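Local coordinates for MaoC domain protein dehydratase (PDB 4E3E), which catalyses the reversible dehydration of (2R,3S)-beta-methylmalyl-CoA to mesaconyl-CoA in the glyoxylate assimilation cycle, at the interface of chains A and B. Sequence-based numbering; all coordinates share one arbitrary frame. Chains: chain A/B, MaoC domain protein dehydratase.

The two patches of the A-B interface lie about 20 Å apart, measured between the centres of their C-alpha atoms. Helix 215-224 of chain A connects them: it gives A:Met219 and A:Arg223 to contact 1 and its last residue, A:Leu224, to the margin of contact 2. In contact 1 the short strand 211-212 of chain B bonds to a loop and helix start of chain A, whereas contact 2 sets helix 30-40 of one chain against its copy. The protein is a homodimer, but three copies make up the deposited assembly and the interface departs from exact two-fold symmetry, so its biological standing is not settled by the coordinates alone.

Contact 1: the interface of chains A and B. Residues chain A 219, 223, 233-235; chain B 210-212.
A:Arg223 and B:Val211 cross obliquely, the arginine reaching over from helix 215-224 so that its guanidinium end meets the branched end of the valine. NH2 lies 3.5 Å from CB of B:Val211, and the methyl CG2 sits in plane at the guanidinium edge. One guanidinium face is turned to the ring of A:Phe233 in the same chain, whose CD1 stands 4.2 Å above the guanidinium plane, shifted toward its rim. The other valine methyl, CG1, points to CB of A:Phe233, so the valine touches the arginine and the phenylalanine stem on adjacent sides.

Polar contact is concentrated on B:Thr212, in strand 211-212. Its OG1 is anti to the carbonyl carbon (chi1 -54°), which turns the hydroxyl toward chain A. There it accepts a hydrogen bond from the amide N of A:Leu235, the first residue of helix 235-238, at 2.8 Å, and donates to the carbonyl O of A:Phe233 at 3.2 Å, in the carbonyl plane on a lone pair. O of A:Phe233 also accepts from the backbone N of B:Thr212 at 3.0 Å, this donor tilted 29° from the plane. Two donors therefore grip it, which probably helps hold strand and loop in register. CG2 of the threonine packs against CB of A:Leu235.

At the far side a water joins the chains: ND2, the amide nitrogen of A:Asn234, is 2.9 Å from it, and the backbone N of B:Gly210 2.8 Å.

Contact 2: the interface of chains A and B. Residues chain A 29, 31-32, 35, 224; chain B 30-31, 34-35.
The carboxylate of B:Glu30 turns one face to A:Thr29, whose methyl CG2 stands over it, 3.7 Å from CD, while the two side chains cross at about a right angle. The methyl CB of B:Ala34 lies over one face of the A:Asp32 carboxylate, 3.5 Å from OD1, and OD2 is approached on its anti side by the backbone N of A:Thr29, 16° out of plane. That bond belongs to a capping box at the start of helix 30-40 in this MaoC-family protein. It is short and straight (2.8 Å between A:Thr29 N and A:Asp32 OD2, 168° at H); its return partner, A:Asp32 N to A:Thr29 OG1, is weak.

With OG1 of A:Thr29 placed between the backbone N and the carbonyl carbon (chi1 70°), the hydroxyl faces the helix start and also reaches a bridging water at 2.6 Å. This water joins the carbonyl O of B:Glu30 and its carboxylate OE1, linking the helix starts of both chains. An alanine in place of A:Asp32 would probably leave the amide of A:Thr29 without its carboxylate mate, set the cap freer to shift, and take away the carboxylate oxygen that lies over the methyl of B:Ala34.

Beyond the caps the two copies of helix 30-40 come close where side chains are small: CA of A:Gly31 lies 3.8 Å from CA of B:Gly31, and CB of B:Ala34 presses on the A:Gly31 backbone, 3.6 Å from its CA. Further along, A:Leu35 lays CD1 against the B:Ala34 backbone, and its CD2 meets CD2 of B:Leu35 at 3.9 Å.

Contact 1: the interface of chains A and B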
# COMPACT_ATOMS: atom_id res chain seq x y z
N MSE A 219 -5.05 -2.05 9.70
CA MSE A 219 -3.77 -2.71 10.08
C MSE A 219 -2.67 -2.11 9.28
O MSE A 219 -1.58 -1.81 9.81
CB MSE A 219 -3.78 -4.23 9.89
CG MSE A 219 -4.72 -4.85 10.92
SE MSE A 219 -4.74 -6.79 10.54
CE MSE A 219 -2.91 -7.37 11.06
N ARG A 223 0.55 -0.12 10.84
CA ARG A 223 1.94 -0.55 10.57
C ARG A 223 2.77 0.55 9.93
O ARG A 223 3.98 0.67 10.20
CB ARG A 223 1.99 -1.82 9.71
CG ARG A 223 1.67 -3.09 10.49
CD ARG A 223 1.37 -4.26 9.57
NE ARG A 223 1.47 -5.52 10.28
CZ ARG A 223 0.79 -6.63 9.99
NH1 ARG A 223 -0.07 -6.65 8.97
NH2 ARG A 223 0.97 -7.72 10.73
N PHE A 233 -4.20 -5.78 16.15
CA PHE A 233 -3.56 -6.78 15.29
C PHE A 233 -3.97 -8.23 15.50
O PHE A 233 -3.92 -9.02 14.55
CB PHE A 233 -2.04 -6.69 15.41
CG PHE A 233 -1.48 -5.40 14.88
CD1 PHE A 233 -1.37 -5.18 13.51
CD2 PHE A 233 -1.06 -4.40 15.75
CE1 PHE A 233 -0.85 -3.99 13.02
CE2 PHE A 233 -0.54 -3.20 15.27
CZ PHE A 233 -0.43 -3.00 13.90
N ASN A 234 -4.35 -8.56 16.73
CA ASN A 234 -4.39 -9.94 17.19
C ASN A 234 -5.80 -10.47 17.36
O ASN A 234 -6.42 -10.30 18.42
CB ASN A 234 -3.60 -10.08 18.50
CG ASN A 234 -3.31 -11.52 18.86
OD1 ASN A 234 -4.12 -12.41 18.58
ND2 ASN A 234 -2.15 -11.76 19.48
N LEU A 235 -6.28 -11.13 16.32
CA LEU A 235 -7.62 -11.71 16.34
C LEU A 235 -7.67 -12.89 17.31
O LEU A 235 -8.69 -13.09 17.97
CB LEU A 235 -8.06 -12.14 14.94
CG LEU A 235 -9.48 -12.73 14.80
CD1 LEU A 235 -10.54 -11.75 15.31
CD2 LEU A 235 -9.76 -13.15 13.36
N GLY B 210 1.31 -11.26 18.68
CA GLY B 210 0.71 -12.04 17.60
C GLY B 210 0.03 -11.13 16.59
O GLY B 210 -0.59 -10.13 16.97
N VAL B 211 0.14 -11.47 15.30
CA VAL B 211 -0.48 -10.66 14.24
C VAL B 211 -1.29 -11.53 13.28
O VAL B 211 -0.82 -12.59 12.83
CB VAL B 211 0.53 -9.78 13.46
CG1 VAL B 211 1.17 -8.76 14.39
CG2 VAL B 211 1.60 -10.62 12.74
N THR B 212 -2.50 -11.07 12.97
CA THR B 212 -3.41 -11.84 12.12
C THR B 212 -3.23 -11.47 10.65
O THR B 212 -3.16 -10.29 10.30
CB THR B 212 -4.86 -11.64 12.57
OG1 THR B 212 -4.95 -11.95 13.96
CG2 THR B 212 -5.84 -12.52 11.79
O HOH W 1 -0.40 -9.66 20.30

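Contact 2: the interface of chains A and B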
# COMPACT_ATOMS: atom_id res chain seq x y z
N THR A 29 8.90 9.37 3.55
CA THR A 29 9.19 9.43 2.10
C THR A 29 7.94 9.57 1.26
O THR A 29 6.81 9.47 1.76
CB THR A 29 9.91 8.16 1.62
OG1 THR A 29 8.98 7.07 1.65
CG2 THR A 29 11.08 7.82 2.52
N GLY A 31 6.92 7.38 -0.57
CA GLY A 31 6.16 6.11 -0.43
C GLY A 31 5.14 6.20 0.68
O GLY A 31 4.02 5.62 0.59
N ASP A 32 5.51 6.89 1.75
CA ASP A 32 4.57 7.11 2.87
C ASP A 32 3.41 8.00 2.42
O ASP A 32 2.25 7.74 2.75
CB ASP A 32 5.28 7.73 4.08
CG ASP A 32 6.36 6.83 4.62
OD1 ASP A 32 6.06 5.64 4.93
OD2 ASP A 32 7.51 7.30 4.72
N LEU A 35 0.96 5.90 0.24
CA LEU A 35 0.23 4.97 1.07
C LEU A 35 -0.89 5.66 1.85
O LEU A 35 -2.02 5.14 1.92
CB LEU A 35 1.18 4.24 2.03
CG LEU A 35 1.66 2.88 1.54
CD1 LEU A 35 2.80 2.43 2.42
CD2 LEU A 35 0.54 1.84 1.57
N LEU A 224 2.13 1.36 9.09
CA LEU A 224 2.83 2.49 8.46
C LEU A 224 3.33 3.43 9.57
O LEU A 224 4.42 4.01 9.47
CB LEU A 224 1.90 3.25 7.49
CG LEU A 224 2.50 4.47 6.78
CD1 LEU A 224 3.59 4.05 5.80
CD2 LEU A 224 1.43 5.28 6.06
N GLU B 30 11.68 4.02 -2.90
CA GLU B 30 11.14 4.41 -1.60
C GLU B 30 9.71 3.99 -1.48
O GLU B 30 9.23 3.78 -0.37
CB GLU B 30 11.29 5.92 -1.37
CG GLU B 30 12.74 6.41 -1.25
CD GLU B 30 13.38 6.12 0.12
OE1 GLU B 30 12.97 5.16 0.83
OE2 GLU B 30 14.32 6.87 0.49
N GLY B 31 9.01 3.85 -2.60
CA GLY B 31 7.61 3.34 -2.53
C GLY B 31 7.58 1.90 -2.07
O GLY B 31 6.65 1.46 -1.33
N ALA B 34 8.20 1.83 1.77
CA ALA B 34 7.07 2.20 2.59
C ALA B 34 6.03 1.09 2.61
O ALA B 34 5.46 0.81 3.67
CB ALA B 34 6.46 3.52 2.12
N LEU B 35 5.79 0.46 1.46
CA LEU B 35 4.85 -0.65 1.38
C LEU B 35 5.27 -1.81 2.29
O LEU B 35 4.42 -2.39 3.00
CB LEU B 35 4.71 -1.13 -0.07
CG LEU B 35 3.53 -0.54 -0.82
CD1 LEU B 35 3.69 -0.86 -2.29
CD2 LEU B 35 2.20 -1.10 -0.32
O HOH W 2 10.18 4.83 1.90